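Local coordinates for methionine-R-sulfoxide reductase (Neisseria meningitidis, PDB 3MMH), which reduces the R-sulfoxide of free methionine back to methionine, as an oxidoreductase built on a GAF domain, at the interface of chains A and B. Numbering follows the deposited sequence. Chains: chain A/B, Methionine-R-sulfoxide reductase.

Contact 1: the interface of chains A and B. Residues chain A 69-72; chain B 41, 69-70.
A:Gln70 lies along B:Gln70 and the carbonyl of B:Phe69 where short strands 69-70 of the two chains meet at the two-fold axis. Followed outward, its CB is 4.0 Å from B:Gln70 OE1. CG stands away from its own carbonyl carbon (chi1 -57°), which turns the chain towards chain B, beside B:Phe69 O. CD then reaches B:Gln70 CA at 3.7 Å. At the tip, OE1 comes to 3.6 Å from CE2 of the B:Phe69 ring, whose plane stands nearly upright to the amide. NE2 lies close to B:Gln70 CA.

The partner glutamine is modelled with a different bend at chi2 and with its amide turned round, so that exact symmetry is broken locally; such departures may be tolerated at a two-fold interface, though the amide orientation alone does not establish it. B:Gln70 presents its amide to the backbone of A:Gly71 as a two-pronged grip. The A:Gly71 N-H gives B:Gln70 OE1 a nearly straight bond of 3.2 Å (175° at H), on a lone pair in the carbonyl plane. B:Gln70 NE2 returns a more bent one to A:Gly71 O, 3.1 Å long, with that oxygen 31° out of the amide plane.

Next to this grip, A:Phe69 brings the CE2-CZ corner of its ring to the helix 32-47 of chain B, with CZ 3.6 Å from the B:Ala41 methyl CB. The ring also stands almost perpendicular to the B:Gln70 amide.

A water bridge completes the junction: water 1 sits between the strands and is hydrogen bonded to N and O of both Phe69 residues, its distance to A:Phe69 O being 2.9 Å.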
# COMPACT_ATOMS: atom_id res chain seq x y z
N PHE A 69 -2.93 0.26 -0.77
CA PHE A 69 -3.40 0.03 -2.12
C PHE A 69 -2.22 -0.11 -3.07
O PHE A 69 -1.11 0.32 -2.74
CB PHE A 69 -4.30 1.15 -2.60
CG PHE A 69 -3.56 2.50 -2.87
CD1 PHE A 69 -3.33 3.38 -1.87
CD2 PHE A 69 -3.12 2.74 -4.15
CE1 PHE A 69 -2.68 4.58 -2.15
CE2 PHE A 69 -2.47 3.97 -4.43
CZ PHE A 69 -2.28 4.86 -3.43
N GLN A 70 -2.48 -0.63 -4.24
CA GLN A 70 -1.56 -0.65 -5.36
C GLN A 70 -2.22 0.00 -6.55
O GLN A 70 -3.42 -0.12 -6.77
CB GLN A 70 -1.08 -2.07 -5.65
CG GLN A 70 -0.41 -2.70 -4.47
CD GLN A 70 0.87 -3.36 -4.52
OE1 GLN A 70 1.38 -3.89 -3.51
NE2 GLN A 70 1.45 -3.37 -5.67
N GLY A 71 -1.40 0.69 -7.35
CA GLY A 71 -1.87 1.48 -8.45
C GLY A 71 -1.53 2.97 -8.25
O GLY A 71 -0.82 3.32 -7.28
N PRO A 72 -1.98 3.86 -9.13
CA PRO A 72 -1.63 5.28 -9.04
C PRO A 72 -2.25 5.98 -7.82
O PRO A 72 -3.25 5.51 -7.26
CB PRO A 72 -2.13 5.85 -10.37
CG PRO A 72 -3.25 4.92 -10.74
CD PRO A 72 -2.77 3.56 -10.33
N ALA B 41 2.83 5.14 -3.97
CA ALA B 41 2.22 5.18 -5.29
C ALA B 41 2.93 6.13 -6.22
O ALA B 41 3.17 5.80 -7.41
CB ALA B 41 0.75 5.57 -5.20
N PHE B 69 2.93 -0.11 0.71
CA PHE B 69 3.95 -0.38 -0.27
C PHE B 69 3.34 -0.72 -1.59
O PHE B 69 2.14 -1.07 -1.66
CB PHE B 69 4.86 -1.52 0.17
CG PHE B 69 4.19 -2.89 0.16
CD1 PHE B 69 3.46 -3.34 1.22
CD2 PHE B 69 4.33 -3.70 -0.95
CE1 PHE B 69 2.89 -4.62 1.23
CE2 PHE B 69 3.75 -4.98 -0.96
CZ PHE B 69 3.07 -5.38 0.13
N GLN B 70 4.16 -0.69 -2.62
CA GLN B 70 3.78 -1.13 -4.00
C GLN B 70 4.80 -2.20 -4.34
O GLN B 70 5.97 -2.08 -3.98
CB GLN B 70 3.91 0.03 -5.02
CG GLN B 70 3.06 1.19 -4.74
CD GLN B 70 1.77 1.22 -5.55
OE1 GLN B 70 1.67 0.64 -6.60
NE2 GLN B 70 0.81 2.01 -5.07
O HOH W 1 0.02 0.07 -0.05

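Contact 2: the interface of chains A and B. Residues chain A 66, 69, 73-74, 76; chain B 29, 34, 38.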
# COMPACT_ATOMS: atom_id res chain seq x y z
N LEU A 66 -8.11 6.68 2.87
CA LEU A 66 -7.27 5.83 2.10
C LEU A 66 -6.35 5.03 2.97
O LEU A 66 -5.71 5.56 3.88
CB LEU A 66 -6.45 6.68 1.12
CG LEU A 66 -5.54 5.96 0.10
CD1 LEU A 66 -6.36 5.06 -0.79
CD2 LEU A 66 -4.81 7.12 -0.65
N PHE A 69 -2.93 0.26 -0.77
CA PHE A 69 -3.40 0.03 -2.12
C PHE A 69 -2.22 -0.11 -3.07
O PHE A 69 -1.11 0.32 -2.74
CB PHE A 69 -4.30 1.15 -2.60
CG PHE A 69 -3.56 2.50 -2.87
CD1 PHE A 69 -3.33 3.38 -1.87
CD2 PHE A 69 -3.12 2.74 -4.15
CE1 PHE A 69 -2.68 4.58 -2.15
CE2 PHE A 69 -2.47 3.97 -4.43
CZ PHE A 69 -2.28 4.86 -3.43
N LEU A 73 -1.88 7.24 -7.65
CA LEU A 73 -2.17 7.88 -6.29
C LEU A 73 -3.66 8.10 -6.45
O LEU A 73 -4.25 8.14 -7.53
CB LEU A 73 -1.41 9.20 -6.13
CG LEU A 73 -1.76 10.29 -7.15
CD1 LEU A 73 -2.95 11.10 -6.67
CD2 LEU A 73 -0.56 11.18 -7.41
N ALA A 74 -4.27 8.26 -5.29
CA ALA A 74 -5.70 8.30 -5.13
C ALA A 74 -6.14 9.36 -4.19
O ALA A 74 -5.36 9.92 -3.40
CB ALA A 74 -6.26 6.91 -4.62
N THR A 76 -7.64 10.86 -0.88
CA THR A 76 -7.47 10.37 0.47
C THR A 76 -8.73 10.20 1.27
O THR A 76 -8.72 9.45 2.21
CB THR A 76 -6.40 11.09 1.27
OG1 THR A 76 -6.87 12.42 1.50
CG2 THR A 76 -5.03 11.09 0.55
N GLU B 29 -3.40 16.09 3.80
CA GLU B 29 -3.92 14.96 4.57
C GLU B 29 -3.12 14.80 5.84
O GLU B 29 -1.91 14.97 5.81
CB GLU B 29 -3.88 13.74 3.68
CG GLU B 29 -4.34 12.45 4.39
CD GLU B 29 -5.73 12.54 4.97
OE1 GLU B 29 -6.69 12.73 4.21
OE2 GLU B 29 -5.88 12.48 6.21
N ALA B 34 -2.44 6.96 5.02
CA ALA B 34 -2.83 7.46 3.73
C ALA B 34 -1.66 8.13 3.02
O ALA B 34 -1.45 7.95 1.81
CB ALA B 34 -4.00 8.42 3.88
N ASN B 38 0.03 6.98 -0.54
CA ASN B 38 0.15 7.84 -1.76
C ASN B 38 1.58 8.14 -2.11
O ASN B 38 2.01 8.13 -3.25
CB ASN B 38 -0.63 9.15 -1.62
CG ASN B 38 -2.03 9.04 -2.13
OD1 ASN B 38 -2.31 8.23 -2.97
ND2 ASN B 38 -2.88 9.92 -1.70
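B:Asn38, from helix 32-47, inserts its amide against the A:Ala74 backbone and reads it much as a neighbouring strand would. A:Ala74 N-H donates to B:Asn38 OD1 at 3.0 Å, tilted 25° from the carbonyl plane. B:Asn38 ND2 donates to A:Ala74 O, also at 3.0 Å and close to the plane of its own amide. The two bonds together fix the rotation of the amide. Its two faces are covered by aliphatic groups of chain A: A:Leu66 CD2 lies 3.7 Å from B:Asn38 CG on one side, and A:Leu73 CB approaches from the opposite side. The A:Phe69 ring adds its CZ near OD1, with the ring and amide planes 78° apart.

A:Thr76 divides its two branches between two partners. With the hydroxyl set between its backbone N and carbonyl carbon (chi1 68°), OG1 donates at 2.7 Å to B:Glu29 OE1, which accepts on its anti lone pair, away from the other carboxylate oxygen. The methyl CG2 turns towards B:Asn38 ND2.

B:Ala34, one helical turn before B:Asn38, sets its methyl CB 3.3 Å from A:Leu66 O and alongside A:Leu66 CB.

In this example helix 32-47 of one chain, with B:Glu29 from the loop just before it, holds the 73-76 loop and the edge of strand 63-67 of the other. Because A:Cys75, disulfide-bonded to A:Cys109 in this structure, lies between A:Ala74 and A:Thr76, this grip may steady the redox-active segment.

Contact 1 and contact 2 are adjoining patches of one two-fold interface, with the centres of their C-alpha atoms about 9 Å apart. A:Phe69 belongs to both, and helix 32-47 of chain B serves both, through B:Ala41 in contact 1 and B:Ala34 and B:Asn38 in contact 2. Contact 1 straddles the axis, where the two strands 69-70 face each other across a water; contact 2 lies farther out. Each has a twin with the chains exchanged, the Gln70 amides being a modelled exception. Chain B thus follows residues 69 to 76, which could couple pairing to the cysteine-bearing loop if this dimer persists in solution.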